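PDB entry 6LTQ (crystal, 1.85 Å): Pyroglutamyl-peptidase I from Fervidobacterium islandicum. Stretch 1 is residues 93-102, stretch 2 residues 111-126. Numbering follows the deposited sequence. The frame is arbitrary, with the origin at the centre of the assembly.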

ATOM      1  N   GLU D  93     -17.547  -4.648   8.263  1.00  9.94           N
ATOM      2  CA  GLU D  93     -18.161  -4.334   6.977  1.00 10.68           C
ATOM      3  C   GLU D  93     -19.538  -3.710   7.174  1.00 20.55           C
ATOM      4  O   GLU D  93     -20.427  -4.311   7.787  1.00 14.32           O
ATOM      5  CB  GLU D  93     -18.255  -5.594   6.120  1.00 12.55           C
ATOM      6  CG  GLU D  93     -16.898  -6.200   5.784  1.00 15.96           C
ATOM      7  CD  GLU D  93     -16.076  -5.363   4.798  1.00 19.37           C
ATOM      8  OE1 GLU D  93     -16.546  -4.287   4.346  1.00 13.42           O
ATOM      9  OE2 GLU D  93     -14.965  -5.818   4.438  1.00 17.16           O
ATOM     10  N   ARG D  94     -19.728  -2.515   6.622  1.00 14.34           N
ATOM     11  CA  ARG D  94     -20.986  -1.816   6.796  1.00 12.92           C
ATOM     12  C   ARG D  94     -21.965  -2.048   5.660  1.00  9.08           C
ATOM     13  O   ARG D  94     -23.168  -1.813   5.851  1.00 15.46           O
ATOM     14  CB  ARG D  94     -20.724  -0.306   6.936  1.00 13.19           C
ATOM     15  CG  ARG D  94     -21.889   0.481   7.484  1.00 20.38           C
ATOM     16  CD  ARG D  94     -21.487   1.856   7.912  1.00 15.26           C
ATOM     17  NE  ARG D  94     -22.543   2.498   8.697  1.00 24.80           N
ATOM     18  CZ  ARG D  94     -22.417   3.664   9.319  1.00 19.69           C
ATOM     19  NH1 ARG D  94     -21.275   4.342   9.255  1.00 24.79           N
ATOM     20  NH2 ARG D  94     -23.437   4.149  10.023  1.00 35.40           N
ATOM     21  N   VAL D  95     -21.487  -2.450   4.480  1.00 11.88           N
ATOM     22  CA  VAL D  95     -22.285  -2.435   3.251  1.00 12.81           C
ATOM     23  C   VAL D  95     -22.241  -3.806   2.600  1.00 14.23           C
ATOM     24  O   VAL D  95     -21.154  -4.361   2.391  1.00 16.04           O
ATOM     25  CB  VAL D  95     -21.767  -1.388   2.243  1.00 17.85           C
ATOM     26  CG1 VAL D  95     -22.539  -1.485   0.918  1.00 15.26           C
ATOM     27  CG2 VAL D  95     -21.855   0.002   2.822  1.00 14.84           C
ATOM     28  N   ALA D  96     -23.417  -4.331   2.229  1.00 12.63           N
ATOM     29  CA  ALA D  96     -23.518  -5.531   1.408  1.00 16.22           C
ATOM     30  C   ALA D  96     -24.252  -5.169   0.129  1.00 12.00           C
ATOM     31  O   ALA D  96     -25.307  -4.537   0.183  1.00 15.69           O
ATOM     32  CB  ALA D  96     -24.257  -6.659   2.156  1.00 14.96           C
ATOM     33  N   ILE D  97     -23.716  -5.567  -1.016  1.00 15.03           N
ATOM     34  CA  ILE D  97     -24.307  -5.152  -2.277  1.00 15.73           C
ATOM     35  C   ILE D  97     -24.870  -6.355  -3.024  1.00 20.25           C
ATOM     36  O   ILE D  97     -24.423  -7.492  -2.874  1.00 17.90           O
ATOM     37  CB  ILE D  97     -23.305  -4.384  -3.159  1.00 18.26           C
ATOM     38  CG1 ILE D  97     -22.153  -5.296  -3.556  1.00 19.76           C
ATOM     39  CG2 ILE D  97     -22.790  -3.144  -2.417  1.00 24.72           C
ATOM     40  CD1 ILE D  97     -21.440  -4.807  -4.806  1.00 29.91           C
ATOM     41  N   ASN D  98     -25.837  -6.069  -3.892  1.00 20.65           N
ATOM     42  CA  ASN D  98     -26.597  -7.104  -4.603  1.00 19.58           C
ATOM     43  C   ASN D  98     -25.876  -7.529  -5.884  1.00 24.10           C
ATOM     44  O   ASN D  98     -26.352  -7.328  -7.001  1.00 23.44           O
ATOM     45  CB  ASN D  98     -27.995  -6.582  -4.899  1.00 23.74           C
ATOM     46  CG  ASN D  98     -28.922  -7.662  -5.443  1.00 30.70           C
ATOM     47  OD1 ASN D  98     -28.614  -8.852  -5.389  1.00 20.91           O
ATOM     48  ND2 ASN D  98     -30.059  -7.243  -5.973  1.00 26.12           N
ATOM     49  N   LEU D  99     -24.708  -8.158  -5.712  1.00 20.24           N
ATOM     50  CA  LEU D  99     -23.881  -8.460  -6.874  1.00 21.30           C
ATOM     51  C   LEU D  99     -22.930  -9.606  -6.585  1.00 23.89           C
ATOM     52  O   LEU D  99     -22.237  -9.585  -5.567  1.00 17.87           O
ATOM     53  CB  LEU D  99     -23.059  -7.225  -7.299  1.00 18.81           C
ATOM     54  CG  LEU D  99     -22.470  -7.336  -8.699  1.00 26.04           C
ATOM     55  CD1 LEU D  99     -23.611  -7.268  -9.713  1.00 32.16           C
ATOM     56  CD2 LEU D  99     -21.433  -6.244  -8.967  1.00 29.35           C
ATOM     57  N   LEU D 100     -22.868 -10.570  -7.503  1.00 19.12           N
ATOM     58  CA  LEU D 100     -21.792 -11.550  -7.566  1.00 21.74           C
ATOM     59  C   LEU D 100     -20.888 -11.191  -8.731  1.00 24.37           C
ATOM     60  O   LEU D 100     -21.341 -11.139  -9.881  1.00 31.29           O
ATOM     61  CB  LEU D 100     -22.333 -12.966  -7.741  1.00 23.37           C
ATOM     62  CG  LEU D 100     -23.496 -13.336  -6.836  1.00 23.97           C
ATOM     63  CD1 LEU D 100     -24.151 -14.624  -7.337  1.00 36.12           C
ATOM     64  CD2 LEU D 100     -23.028 -13.509  -5.408  1.00 23.64           C
ATOM     65  N   ASP D 101     -19.604 -10.988  -8.450  1.00 25.21           N
ATOM     66  CA  ASP D 101     -18.685 -10.604  -9.516  1.00 33.62           C
ATOM     67  C   ASP D 101     -17.261 -10.930  -9.097  1.00 31.08           C
ATOM     68  O   ASP D 101     -16.706 -10.262  -8.218  1.00 32.36           O
ATOM     69  CB  ASP D 101     -18.824  -9.127  -9.834  1.00 24.92           C
ATOM     70  CG  ASP D 101     -18.155  -8.763 -11.128  1.00 40.85           C
ATOM     71  OD1 ASP D 101     -18.537  -9.358 -12.152  1.00 36.53           O
ATOM     72  OD2 ASP D 101     -17.241  -7.914 -11.128  1.00 40.80           O
ATOM     73  N   SER D 102     -16.657 -11.909  -9.763  1.00 30.48           N
ATOM     74  CA  SER D 102     -15.242 -12.185  -9.567  1.00 27.90           C
ATOM     75  C   SER D 102     -14.745 -13.040 -10.723  1.00 30.52           C
ATOM     76  O   SER D 102     -15.494 -13.838 -11.290  1.00 30.35           O
ATOM     77  CB  SER D 102     -14.989 -12.895  -8.227  1.00 20.66           C
ATOM     78  OG  SER D 102     -13.630 -13.275  -8.096  1.00 34.06           O
ATOM     79  N   VAL D 111     -17.681 -19.500 -11.644  1.00 45.37           N
ATOM     80  CA  VAL D 111     -17.309 -18.116 -11.826  1.00 40.94           C
ATOM     81  C   VAL D 111     -18.604 -17.360 -12.072  1.00 43.53           C
ATOM     82  O   VAL D 111     -19.409 -17.756 -12.925  1.00 42.80           O
ATOM     83  CB  VAL D 111     -16.339 -17.967 -13.012  1.00 45.51           C
ATOM     84  CG1 VAL D 111     -16.168 -16.482 -13.384  1.00 45.06           C
ATOM     85  CG2 VAL D 111     -14.998 -18.608 -12.696  1.00 45.18           C
ATOM     86  N   LYS D 112     -18.791 -16.265 -11.343  1.00 39.12           N
ATOM     87  CA  LYS D 112     -19.955 -15.403 -11.476  1.00 33.83           C
ATOM     88  C   LYS D 112     -19.462 -14.018 -11.861  1.00 40.02           C
ATOM     89  O   LYS D 112     -18.501 -13.510 -11.273  1.00 36.18           O
ATOM     90  CB  LYS D 112     -20.764 -15.310 -10.169  1.00 26.36           C
ATOM     91  CG  LYS D 112     -21.618 -16.524  -9.811  1.00 43.71           C
ATOM     92  CD  LYS D 112     -22.389 -17.075 -10.999  1.00 40.25           C
ATOM     93  CE  LYS D 112     -23.588 -17.895 -10.531  1.00 55.07           C
ATOM     94  NZ  LYS D 112     -23.612 -19.256 -11.145  1.00 63.65           N
ATOM     95  N   GLU D 113     -20.078 -13.419 -12.871  1.00 34.03           N
ATOM     96  CA  GLU D 113     -19.671 -12.084 -13.299  1.00 42.80           C
ATOM     97  C   GLU D 113     -20.926 -11.249 -13.497  1.00 38.09           C
ATOM     98  O   GLU D 113     -21.724 -11.525 -14.398  1.00 35.98           O
ATOM     99  CB  GLU D 113     -18.819 -12.135 -14.568  1.00 47.07           C
ATOM    100  CG  GLU D 113     -17.311 -12.347 -14.306  1.00 57.50           C
ATOM    101  CD  GLU D 113     -16.604 -11.109 -13.745  1.00 74.20           C
ATOM    102  OE1 GLU D 113     -16.151 -10.262 -14.548  1.00111.32           O
ATOM    103  OE2 GLU D 113     -16.458 -11.002 -12.505  1.00 76.16           O
ATOM    104  N   ASP D 114     -21.114 -10.270 -12.613  1.00 38.55           N
ATOM    105  CA  ASP D 114     -22.190  -9.283 -12.698  1.00 37.15           C
ATOM    106  C   ASP D 114     -23.574  -9.922 -12.606  1.00 36.66           C
ATOM    107  O   ASP D 114     -24.467  -9.645 -13.405  1.00 41.35           O
ATOM    108  CB  ASP D 114     -22.059  -8.437 -13.961  1.00 39.70           C
ATOM    109  CG  ASP D 114     -21.234  -7.189 -13.731  1.00 44.23           C
ATOM    110  OD1 ASP D 114     -20.958  -6.476 -14.712  1.00 49.11           O
ATOM    111  OD2 ASP D 114     -20.860  -6.933 -12.564  1.00 37.51           O
ATOM    112  N   VAL D 115     -23.765 -10.739 -11.582  1.00 35.72           N
ATOM    113  CA  VAL D 115     -25.026 -11.426 -11.353  1.00 41.96           C
ATOM    114  C   VAL D 115     -25.660 -10.836 -10.106  1.00 39.18           C
ATOM    115  O   VAL D 115     -24.997 -10.709  -9.070  1.00 39.49           O
ATOM    116  CB  VAL D 115     -24.804 -12.940 -11.184  1.00 41.61           C
ATOM    117  CG1 VAL D 115     -26.130 -13.679 -11.035  1.00 45.87           C
ATOM    118  CG2 VAL D 115     -23.993 -13.481 -12.341  1.00 34.48           C
ATOM    119  N   SER D 116     -26.941 -10.493 -10.197  1.00 27.62           N
ATOM    120  CA  SER D 116     -27.672 -10.106  -9.000  1.00 31.85           C
ATOM    121  C   SER D 116     -27.739 -11.288  -8.046  1.00 36.04           C
ATOM    122  O   SER D 116     -27.764 -12.449  -8.465  1.00 38.71           O
ATOM    123  CB  SER D 116     -29.089  -9.649  -9.339  1.00 36.02           C
ATOM    124  OG  SER D 116     -29.091  -8.363  -9.921  1.00 36.41           O
ATOM    125  N   ILE D 117     -27.740 -10.987  -6.750  1.00 34.51           N
ATOM    126  CA  ILE D 117     -27.998 -12.018  -5.749  1.00 40.93           C
ATOM    127  C   ILE D 117     -29.490 -12.295  -5.649  1.00 42.38           C
ATOM    128  O   ILE D 117     -29.935 -13.443  -5.768  1.00 45.53           O
ATOM    129  CB  ILE D 117     -27.414 -11.598  -4.387  1.00 30.41           C
ATOM    130  CG1 ILE D 117     -25.896 -11.430  -4.481  1.00 25.58           C
ATOM    131  CG2 ILE D 117     -27.811 -12.585  -3.297  1.00 30.17           C
ATOM    132  CD1 ILE D 117     -25.278 -10.841  -3.213  1.00 19.34           C
ATOM    133  N   ILE D 118     -30.275 -11.244  -5.439  1.00 34.99           N
ATOM    134  CA  ILE D 118     -31.726 -11.315  -5.340  1.00 26.74           C
ATOM    135  C   ILE D 118     -32.292 -10.441  -6.442  1.00 44.54           C
ATOM    136  O   ILE D 118     -32.156  -9.211  -6.396  1.00 38.29           O
ATOM    137  CB  ILE D 118     -32.230 -10.852  -3.969  1.00 32.44           C
ATOM    138  CG1 ILE D 118     -31.730 -11.803  -2.887  1.00 32.58           C
ATOM    139  CG2 ILE D 118     -33.753 -10.666  -3.978  1.00 32.99           C
ATOM    140  CD1 ILE D 118     -32.094 -13.241  -3.128  1.00 35.40           C
ATOM    141  N   ASP D 119     -32.951 -11.067  -7.416  1.00 51.18           N
ATOM    142  CA  ASP D 119     -33.576 -10.332  -8.508  1.00 38.77           C
ATOM    143  C   ASP D 119     -34.543  -9.293  -7.962  1.00 45.68           C
ATOM    144  O   ASP D 119     -35.433  -9.606  -7.165  1.00 43.64           O
ATOM    145  CB  ASP D 119     -34.302 -11.297  -9.442  1.00 59.75           C
ATOM    146  CG  ASP D 119     -33.345 -12.096 -10.302  1.00 77.11           C
ATOM    147  OD1 ASP D 119     -32.359 -11.507 -10.791  1.00 69.34           O
ATOM    148  OD2 ASP D 119     -33.575 -13.312 -10.480  1.00 88.85           O
ATOM    149  N   ASN D 120     -34.361  -8.050  -8.399  1.00 41.69           N
ATOM    150  CA  ASN D 120     -35.133  -6.907  -7.919  1.00 46.75           C
ATOM    151  C   ASN D 120     -35.088  -6.760  -6.397  1.00 47.55           C
ATOM    152  O   ASN D 120     -36.025  -6.232  -5.789  1.00 44.26           O
ATOM    153  CB  ASN D 120     -36.585  -6.996  -8.407  1.00 56.38           C
ATOM    154  CG  ASN D 120     -36.677  -7.190  -9.913  1.00 65.04           C
ATOM    155  OD1 ASN D 120     -37.150  -8.217 -10.391  1.00 67.85           O
ATOM    156  ND2 ASN D 120     -36.211  -6.195 -10.669  1.00 60.60           N
ATOM    157  N   GLY D 121     -34.009  -7.206  -5.756  1.00 36.47           N
ATOM    158  CA  GLY D 121     -33.705  -6.774  -4.414  1.00 35.06           C
ATOM    159  C   GLY D 121     -33.079  -5.393  -4.480  1.00 28.72           C
ATOM    160  O   GLY D 121     -32.684  -4.932  -5.551  1.00 29.47           O
ATOM    161  N   PRO D 122     -33.000  -4.696  -3.355  1.00 22.69           N
ATOM    162  CA  PRO D 122     -32.322  -3.395  -3.357  1.00 26.06           C
ATOM    163  C   PRO D 122     -30.870  -3.547  -3.800  1.00 20.71           C
ATOM    164  O   PRO D 122     -30.276  -4.625  -3.725  1.00 19.39           O
ATOM    165  CB  PRO D 122     -32.421  -2.935  -1.900  1.00 22.94           C
ATOM    166  CG  PRO D 122     -33.498  -3.803  -1.285  1.00 28.69           C
ATOM    167  CD  PRO D 122     -33.446  -5.095  -2.014  1.00 24.20           C
ATOM    168  N   ASP D 123     -30.301  -2.442  -4.294  1.00 17.07           N
ATOM    169  CA  ASP D 123     -28.916  -2.468  -4.766  1.00 20.19           C
ATOM    170  C   ASP D 123     -27.937  -2.827  -3.647  1.00 17.78           C
ATOM    171  O   ASP D 123     -26.909  -3.478  -3.898  1.00 17.40           O
ATOM    172  CB  ASP D 123     -28.552  -1.112  -5.380  1.00 16.08           C
ATOM    173  CG  ASP D 123     -29.197  -0.900  -6.742  1.00 24.77           C
ATOM    174  OD1 ASP D 123     -29.732  -1.873  -7.307  1.00 22.38           O
ATOM    175  OD2 ASP D 123     -29.171   0.237  -7.260  1.00 16.30           O
ATOM    176  N   ALA D 124     -28.239  -2.428  -2.417  1.00 15.47           N
ATOM    177  CA  ALA D 124     -27.369  -2.739  -1.293  1.00 23.02           C
ATOM    178  C   ALA D 124     -28.143  -2.573   0.001  1.00 23.05           C
ATOM    179  O   ALA D 124     -29.186  -1.920   0.046  1.00 27.06           O
ATOM    180  CB  ALA D 124     -26.120  -1.850  -1.269  1.00 18.88           C
ATOM    181  N   TYR D 125     -27.608  -3.177   1.056  1.00 16.57           N
ATOM    182  CA  TYR D 125     -28.064  -2.947   2.416  1.00 17.98           C
ATOM    183  C   TYR D 125     -26.900  -2.462   3.262  1.00 18.75           C
ATOM    184  O   TYR D 125     -25.756  -2.881   3.073  1.00 20.39           O
ATOM    185  CB  TYR D 125     -28.634  -4.224   3.075  1.00 21.73           C
ATOM    186  CG  TYR D 125     -29.974  -4.674   2.538  1.00 23.45           C
ATOM    187  CD1 TYR D 125     -31.151  -4.188   3.081  1.00 26.50           C
ATOM    188  CD2 TYR D 125     -30.055  -5.584   1.489  1.00 22.69           C
ATOM    189  CE1 TYR D 125     -32.381  -4.596   2.595  1.00 31.32           C
ATOM    190  CE2 TYR D 125     -31.284  -6.003   0.994  1.00 21.18           C
ATOM    191  CZ  TYR D 125     -32.444  -5.498   1.555  1.00 26.35           C
ATOM    192  OH  TYR D 125     -33.675  -5.907   1.082  1.00 27.89           O
ATOM    193  N   MET D 126     -27.191  -1.591   4.210  1.00 13.24           N
ATOM    194  CA  MET D 126     -26.234  -1.329   5.271  1.00 17.62           C
ATOM    195  C   MET D 126     -26.687  -2.052   6.525  1.00 21.79           C
ATOM    196  O   MET D 126     -27.890  -2.201   6.748  1.00 17.89           O
ATOM    197  CB  MET D 126     -26.106   0.171   5.557  1.00 17.24           C
ATOM    198  CG  MET D 126     -25.209   0.900   4.558  1.00 17.98           C
ATOM    199  SD  MET D 126     -24.988   2.649   4.930  1.00 24.60           S
ATOM    200  CE  MET D 126     -26.544   3.326   4.313  1.00 18.28           C
TER
HETATM  201  O   HOH W   1     -29.856  -4.480  -7.514  1.00 25.77           O
HETATM  202  O   HOH W   2     -28.062  -6.193  -8.610  1.00 27.92           O
HETATM  203  O   HOH W   3     -14.913  -9.267 -11.877  1.00 47.50           O
HETATM  204  O   HOH W   4     -16.666 -15.804  -9.750  1.00 30.67           O

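A single buried asparagine can continue backbone pairing where the strands stop, and N98 shows how. Between the antiparallel pairing of strands 95-97 and 124-126 and the bridge at L100 and V115, the second stretch departs through a type II turn from I118 to G121, and the N98 side chain fills the gap. Unusually, one oxygen takes two successive NH groups: N98 OD1 accepts from I117 N (2.7 Å) and I118 N (2.9 Å), while N98 ND2 donates to I118 O (2.9 Å). An amide suits this place because it carries both acceptor and donor, matching a backbone that offers both. N98 N also donates to D123 O (2.8 Å). Of the 1018 Å² buried between the stretches, N98 has the largest share (134 Å²), then L100 (107 Å²).

Ordinary backbone pairing flanks this plug. A96 N donates to Y125 O (2.9 Å) and Y125 N to A96 O (2.8 Å); past N98, L100 N donates to V115 O (2.6 Å) and V115 N to L100 O (3.0 Å). Apolar side chains pack alongside: I97 CG2 lies 3.8 Å from A124 CB, and L100 CD2 meets I117 CG1 at 3.7 Å. Further on, acidic D101 OD1 and E113 OE2 approach to 2.7 Å, and water 3 donates to D101 OD2 (2.8 Å) and E113 OE2 (2.4 Å).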